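PDB 4OSP: oxygenase-reductase from Streptomyces fradiae, which reduces the C-6 ketone of angucyclinone intermediates with NADPH through its C-terminal short-chain dehydrogenase/reductase domain, the part present here, in the urdamycin pathway. Local coordinates for residues B[30-33]-B[34-38]; B[48-51]-B[52-55]; B[165-168]-B[169-172]. All blocks are in the same frame, centred on the assembly; numbering follows the deposited sequence.

Contact 1 of 3, residues B[30-33]-B[34-38]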
loop_
_atom_site.group_PDB
_atom_site.type_symbol
_atom_site.label_atom_id
_atom_site.label_comp_id
_atom_site.label_asym_id
_atom_site.label_seq_id
_atom_site.Cartn_x
_atom_site.Cartn_y
_atom_site.Cartn_z
ATOM N N ARG B 30 -15.285 24.148 -2.970
ATOM C CA ARG B 30 -16.473 24.879 -2.529
ATOM C C ARG B 30 -17.207 24.167 -1.391
ATOM O O ARG B 30 -17.469 24.765 -0.352
ATOM C CB ARG B 30 -17.416 25.142 -3.717
ATOM C CG ARG B 30 -18.674 25.903 -3.363
ATOM C CD ARG B 30 -19.517 26.222 -4.588
ATOM N NE ARG B 30 -20.357 27.397 -4.339
ATOM C CZ ARG B 30 -20.756 28.265 -5.278
ATOM N NH1 ARG B 30 -20.408 28.082 -6.555
ATOM N NH2 ARG B 30 -21.504 29.321 -4.939
ATOM N N ALA B 31 -17.522 22.888 -1.583
ATOM C CA ALA B 31 -18.271 22.126 -0.576
ATOM C C ALA B 31 -17.476 21.962 0.721
ATOM O O ALA B 31 -18.056 21.964 1.830
ATOM C CB ALA B 31 -18.678 20.772 -1.127
ATOM N N THR B 32 -16.156 21.816 0.585
ATOM C CA THR B 32 -15.277 21.710 1.743
ATOM C C THR B 32 -15.325 22.988 2.569
ATOM O O THR B 32 -15.523 22.935 3.799
ATOM C CB THR B 32 -13.819 21.404 1.337
ATOM O OG1 THR B 32 -13.770 20.151 0.640
ATOM C CG2 THR B 32 -12.929 21.327 2.571
ATOM N N ALA B 33 -15.165 24.131 1.892
ATOM C CA ALA B 33 -15.268 25.427 2.559
ATOM C C ALA B 33 -16.620 25.562 3.279
ATOM O O ALA B 33 -16.681 25.991 4.442
ATOM C CB ALA B 33 -15.050 26.573 1.571
ATOM N N ILE B 34 -17.690 25.158 2.602
ATOM C CA ILE B 34 -19.030 25.198 3.192
ATOM C C ILE B 34 -19.166 24.319 4.453
ATOM O O ILE B 34 -19.689 24.771 5.483
ATOM C CB ILE B 34 -20.119 24.866 2.135
ATOM C CG1 ILE B 34 -20.252 26.029 1.137
ATOM C CG2 ILE B 34 -21.459 24.545 2.799
ATOM C CD1 ILE B 34 -21.003 25.689 -0.144
ATOM N N ARG B 35 -18.681 23.080 4.387
ATOM C CA ARG B 35 -18.825 22.171 5.528
ATOM C C ARG B 35 -18.006 22.629 6.748
ATOM O O ARG B 35 -18.486 22.561 7.887
ATOM C CB ARG B 35 -18.502 20.707 5.140
ATOM C CG ARG B 35 -18.612 19.705 6.294
ATOM C CD ARG B 35 -20.036 19.604 6.825
ATOM N NE ARG B 35 -20.121 18.985 8.155
ATOM C CZ ARG B 35 -20.439 17.708 8.364
ATOM N NH1 ARG B 35 -20.689 16.902 7.336
ATOM N NH2 ARG B 35 -20.512 17.233 9.598
ATOM N N LEU B 36 -16.783 23.101 6.505
ATOM C CA LEU B 36 -15.948 23.662 7.573
ATOM C C LEU B 36 -16.626 24.838 8.279
ATOM O O LEU B 36 -16.726 24.854 9.507
ATOM C CB LEU B 36 -14.565 24.066 7.037
ATOM C CG LEU B 36 -13.676 22.919 6.546
ATOM C CD1 LEU B 36 -12.377 23.452 5.949
ATOM C CD2 LEU B 36 -13.395 21.897 7.639
ATOM N N ALA B 37 -17.123 25.794 7.492
ATOM C CA ALA B 37 -17.874 26.946 8.022
ATOM C C ALA B 37 -19.084 26.526 8.853
ATOM O O ALA B 37 -19.317 27.063 9.942
ATOM C CB ALA B 37 -18.306 27.874 6.893
ATOM N N ARG B 38 -19.840 25.562 8.338
ATOM C CA ARG B 38 -20.975 25.018 9.063
ATOM C C ARG B 38 -20.578 24.538 10.452
ATOM O O ARG B 38 -21.312 24.747 11.419
ATOM C CB ARG B 38 -21.625 23.883 8.277
ATOM C CG ARG B 38 -22.801 23.234 8.992
ATOM C CD ARG B 38 -23.544 22.299 8.063
ATOM N NE ARG B 38 -23.861 22.964 6.806
ATOM C CZ ARG B 38 -23.804 22.374 5.619
ATOM N NH1 ARG B 38 -23.419 21.104 5.530
ATOM N NH2 ARG B 38 -24.113 23.057 4.522
#
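Thr-32 and Leu-36, one helical turn apart, run alongside each other, methyl CG2 of Thr-32 meeting CD1 of Leu-36 at 4.0 Å. This is the buried flank. A first torsion of -66° folds Leu-36 back along the helix, its CG 3.3 Å from the carbonyl oxygen O of Thr-32. The same oxygen takes the N-H of Leu-36 in an almost straight bond (174°). Ala-33 and Ala-37 continue this buried side, and with Leu-36 they meet Val-43 of strand 42-47. Helix 27-38 is the first helix of the Rossmann fold, the crossover of the beta-alpha-beta unit between strands 18-21 and 42-47. Arg-26 just precedes it and Ile-28 lies in its first turn; both bind NADP. The buried hydroxyl of Thr-32 is satisfied within the helix by the carbonyl of Ile-28. The other flank is partly exposed, though its alkyl approach is just as close: CG of the extended Arg-30 chain lies 4.0 Å from CD1 of Ile-34, while Ile-34 itself turns to Thr-60 and Ile-61 of helix 51-63. Arg-35 sends its guanidinium away from this turn to salt bridges with Glu-39 and Asp-236 of its own chain and Asp-245 of the second subunit.

Contact 2 of 3, residues B[48-51]-B[52-55]; sequences SRNR and EAAD
The chain enters helix 51-63 through Asn-50, the N-cap residue, whose carbonyl O takes only a weak bond from Ala-54 N (3.5 Å), whereas Arg-51 O receives Asp-55 N firmly at 3.0 Å. The side chain of Asn-50 folds over the start of the helix: with CG anti to its backbone N (chi1 -162°), the amide reaches forward so that ND2 lies 3.4 Å from the methyl CB of Ala-53. OD1 of Asn-50 stands 3.5 Å from Glu-52 N and 3.7 Å from Glu-52 OE1, the amide and carboxylate planes turned 47° apart. On another face of the turn the bent chain of Arg-51 lays its methylenes against Asp-55, CG of Arg-51 coming within 3.4 Å of OD2 of Asp-55. The two charged groups do not pair directly, since NE of Arg-51 stays 4.9 Å from OD2 of Asp-55. They are joined instead through a third residue: Ser-70 OG of strand 67-72 hydrogen-bonds both Arg-51 NH1 and Asp-55 OD1, tying the first turn to the sheet. Ala-53 faces Ser-25 and Arg-26, both known to bind NADP. Such a helix start, just past the end of strand 42-47 with Ser-48 among the NADP-binding residues, is typical of the cofactor side of a Rossmann fold, where the loop after the second strand borders the adenosine end of the dinucleotide.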
loop_
_atom_site.group_PDB
_atom_site.type_symbol
_atom_site.label_atom_id
_atom_site.label_comp_id
_atom_site.label_asym_id
_atom_site.label_seq_id
_atom_site.Cartn_x
_atom_site.Cartn_y
_atom_site.Cartn_z
ATOM N N SER B 48 -8.160 31.384 -8.000
ATOM C CA SER B 48 -7.079 31.927 -8.808
ATOM C C SER B 48 -7.407 33.250 -9.519
ATOM O O SER B 48 -6.557 34.132 -9.573
ATOM C CB SER B 48 -6.562 30.882 -9.796
ATOM O OG SER B 48 -5.624 30.019 -9.162
ATOM N N ARG B 49 -8.628 33.389 -10.049
ATOM C CA ARG B 49 -8.997 34.581 -10.844
ATOM C C ARG B 49 -10.416 35.100 -10.590
ATOM O O ARG B 49 -10.633 36.308 -10.450
ATOM C CB ARG B 49 -8.833 34.306 -12.344
ATOM C CG ARG B 49 -7.410 34.420 -12.870
ATOM C CD ARG B 49 -7.278 33.733 -14.224
ATOM N NE ARG B 49 -7.919 32.412 -14.244
ATOM C CZ ARG B 49 -7.317 31.269 -13.915
ATOM N NH1 ARG B 49 -6.043 31.261 -13.535
ATOM N NH2 ARG B 49 -7.994 30.127 -13.961
ATOM N N ASN B 50 -11.379 34.189 -10.552
ATOM C CA ASN B 50 -12.784 34.567 -10.489
ATOM C C ASN B 50 -13.224 35.046 -9.093
ATOM O O ASN B 50 -13.550 34.233 -8.213
ATOM C CB ASN B 50 -13.655 33.405 -10.977
ATOM C CG ASN B 50 -15.058 33.839 -11.356
ATOM O OD1 ASN B 50 -15.398 35.023 -11.304
ATOM N ND2 ASN B 50 -15.885 32.873 -11.737
ATOM N N ARG B 51 -13.233 36.367 -8.908
ATOM C CA ARG B 51 -13.617 36.990 -7.634
ATOM C C ARG B 51 -15.101 36.791 -7.293
ATOM O O ARG B 51 -15.457 36.641 -6.123
ATOM C CB ARG B 51 -13.258 38.487 -7.639
ATOM C CG ARG B 51 -13.789 39.302 -6.457
ATOM C CD ARG B 51 -13.079 38.972 -5.144
ATOM N NE ARG B 51 -11.747 39.581 -5.045
ATOM C CZ ARG B 51 -10.942 39.481 -3.984
ATOM N NH1 ARG B 51 -11.319 38.794 -2.911
ATOM N NH2 ARG B 51 -9.750 40.063 -4.001
ATOM N N GLU B 52 -15.952 36.782 -8.318
ATOM C CA GLU B 52 -17.397 36.632 -8.127
ATOM C C GLU B 52 -17.769 35.268 -7.559
ATOM O O GLU B 52 -18.540 35.176 -6.596
ATOM C CB GLU B 52 -18.153 36.871 -9.443
ATOM C CG GLU B 52 -18.487 38.330 -9.723
ATOM C CD GLU B 52 -17.304 39.119 -10.259
ATOM O OE1 GLU B 52 -16.401 38.512 -10.887
ATOM O OE2 GLU B 52 -17.279 40.352 -10.058
ATOM N N ALA B 53 -17.231 34.208 -8.167
ATOM C CA ALA B 53 -17.516 32.846 -7.722
ATOM C C ALA B 53 -17.059 32.637 -6.283
ATOM O O ALA B 53 -17.712 31.915 -5.515
ATOM C CB ALA B 53 -16.861 31.835 -8.639
ATOM N N ALA B 54 -15.948 33.275 -5.915
ATOM C CA ALA B 54 -15.438 33.179 -4.553
ATOM C C ALA B 54 -16.376 33.886 -3.572
ATOM O O ALA B 54 -16.648 33.379 -2.478
ATOM C CB ALA B 54 -14.033 33.746 -4.468
ATOM N N ASP B 55 -16.874 35.052 -3.978
ATOM C CA ASP B 55 -17.840 35.806 -3.183
ATOM C C ASP B 55 -19.180 35.087 -3.046
ATOM O O ASP B 55 -19.889 35.268 -2.058
ATOM C CB ASP B 55 -18.027 37.217 -3.758
ATOM C CG ASP B 55 -16.796 38.080 -3.575
ATOM O OD1 ASP B 55 -16.084 37.891 -2.566
ATOM O OD2 ASP B 55 -16.527 38.942 -4.437
#

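Contact 3 of 3, residues B[165-168]-B[169-172]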
loop_
_atom_site.group_PDB
_atom_site.type_symbol
_atom_site.label_atom_id
_atom_site.label_comp_id
_atom_site.label_asym_id
_atom_site.label_seq_id
_atom_site.Cartn_x
_atom_site.Cartn_y
_atom_site.Cartn_z
ATOM N N PRO B 165 -3.555 6.764 -18.615
ATOM C CA PRO B 165 -2.494 7.445 -19.368
ATOM C C PRO B 165 -2.912 8.829 -19.867
ATOM O O PRO B 165 -2.052 9.670 -20.141
ATOM C CB PRO B 165 -2.242 6.508 -20.559
ATOM C CG PRO B 165 -2.786 5.188 -20.138
ATOM C CD PRO B 165 -3.950 5.495 -19.249
ATOM N N GLN B 166 -4.223 9.058 -19.961
ATOM C CA GLN B 166 -4.765 10.333 -20.437
ATOM C C GLN B 166 -4.408 11.525 -19.531
ATOM O O GLN B 166 -4.442 12.683 -19.965
ATOM C CB GLN B 166 -6.289 10.227 -20.607
ATOM C CG GLN B 166 -6.944 11.411 -21.312
ATOM C CD GLN B 166 -6.219 11.827 -22.590
ATOM O OE1 GLN B 166 -5.683 10.990 -23.326
ATOM N NE2 GLN B 166 -6.206 13.129 -22.858
ATOM N N GLU B 167 -4.059 11.234 -18.282
ATOM C CA GLU B 167 -3.806 12.271 -17.304
ATOM C C GLU B 167 -2.537 11.956 -16.510
ATOM O O GLU B 167 -2.451 12.220 -15.306
ATOM C CB GLU B 167 -5.025 12.408 -16.385
ATOM C CG GLU B 167 -5.450 13.841 -16.094
ATOM C CD GLU B 167 -5.369 14.742 -17.311
ATOM O OE1 GLU B 167 -6.406 14.941 -17.973
ATOM O OE2 GLU B 167 -4.262 15.241 -17.611
ATOM N N VAL B 168 -1.547 11.404 -17.202
ATOM C CA VAL B 168 -0.350 10.884 -16.544
ATOM C C VAL B 168 0.456 11.984 -15.843
ATOM O O VAL B 168 0.840 11.840 -14.674
ATOM C CB VAL B 168 0.532 10.032 -17.509
ATOM C CG1 VAL B 168 0.889 10.810 -18.768
ATOM C CG2 VAL B 168 1.787 9.524 -16.798
ATOM N N ALA B 169 0.689 13.088 -16.549
ATOM C CA ALA B 169 1.415 14.213 -15.978
ATOM C C ALA B 169 0.718 14.731 -14.707
ATOM O O ALA B 169 1.382 15.057 -13.716
ATOM C CB ALA B 169 1.570 15.316 -17.008
ATOM N N TYR B 170 -0.617 14.782 -14.740
ATOM C CA TYR B 170 -1.417 15.216 -13.596
ATOM C C TYR B 170 -1.273 14.274 -12.400
ATOM O O TYR B 170 -1.170 14.730 -11.256
ATOM C CB TYR B 170 -2.884 15.351 -13.998
ATOM C CG TYR B 170 -3.875 15.439 -12.846
ATOM C CD1 TYR B 170 -4.236 16.675 -12.292
ATOM C CD2 TYR B 170 -4.488 14.292 -12.340
ATOM C CE1 TYR B 170 -5.164 16.763 -11.252
ATOM C CE2 TYR B 170 -5.418 14.368 -11.301
ATOM C CZ TYR B 170 -5.751 15.606 -10.762
ATOM O OH TYR B 170 -6.672 15.673 -9.733
ATOM N N ALA B 171 -1.264 12.966 -12.669
ATOM C CA ALA B 171 -1.072 11.954 -11.629
ATOM C C ALA B 171 0.308 12.065 -10.969
ATOM O O ALA B 171 0.441 11.892 -9.748
ATOM C CB ALA B 171 -1.269 10.571 -12.205
ATOM N N MET B 172 1.326 12.354 -11.771
ATOM C CA MET B 172 2.671 12.585 -11.239
ATOM C C MET B 172 2.680 13.719 -10.228
ATOM O O MET B 172 3.278 13.595 -9.145
ATOM C CB MET B 172 3.683 12.857 -12.359
ATOM C CG MET B 172 3.959 11.628 -13.209
ATOM S SD MET B 172 4.871 11.962 -14.717
ATOM C CE MET B 172 6.530 12.242 -14.099
#
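Apolar contact first joins Glu-167 and Tyr-170: CG of Glu-167 approaches CB of Tyr-170 to 3.6 Å and comes obliquely to the ring, 3.9 Å from CD2 of Tyr-170. The glutamate chain bends at chi2 (40°), which keeps its carboxylate near the base of Tyr-170, its plane steeply inclined, at 81°, to that of the ring. A first torsion of 165° swings the tyrosine ring off the turn, onto Met-111, Ser-157 and Leu-159. Another apolar pair, Val-168 and Met-172, is looser, with CG2 of the valine 4.4 Å from SD of the methionine; beyond it Met-172 meets Phe-124, and Phe-136 of the third subunit. The polar contacts across the turn are backbone ones. Ala-171 N bonds to Glu-167 O at 3.0 Å, and Met-172 N to Val-168 O at 3.0 Å, which starts helix 168-187 directly after the N-cap residue Glu-167. The one charged side chain that touches across the turn, Glu-167, has its OE1 and OE2 hydrogen-bonded by Gly-113 N and Gly-112 N. Tyr-170 and Lys-174, four residues apart, match the YxxxK motif of short-chain dehydrogenases, and Lys-174 binds NADP, so the tyrosine is probably the catalytic acid. Two main-chain bonds thus pin the carboxylate to the loop at Gly-112 and Gly-113, which would probably limit the movement of Glu-167, whose CG lies against Tyr-170.

How the contacts relate
All three are local contacts along or at the start of helices of one Rossmann domain, yet they differ with place. Contact 3 is the most buried: mostly apolar and aromatic groups make it, with one carboxylate, and a neighbouring subunit packs on it. Contact 1 is half buried, alkyl on its sheet side and arginine-rich on the other. Contact 2 is the most exposed, built largely from polar and charged groups. Contacts 1 and 2 sit on the helices before and after strand 42-47 in the chain, which pack on each other; their nearest atoms are about 5 Å apart. All three lie near NADP-binding residues. Contact 3 stands about 28 Å, centre to centre, from contact 1, across the chain's centre.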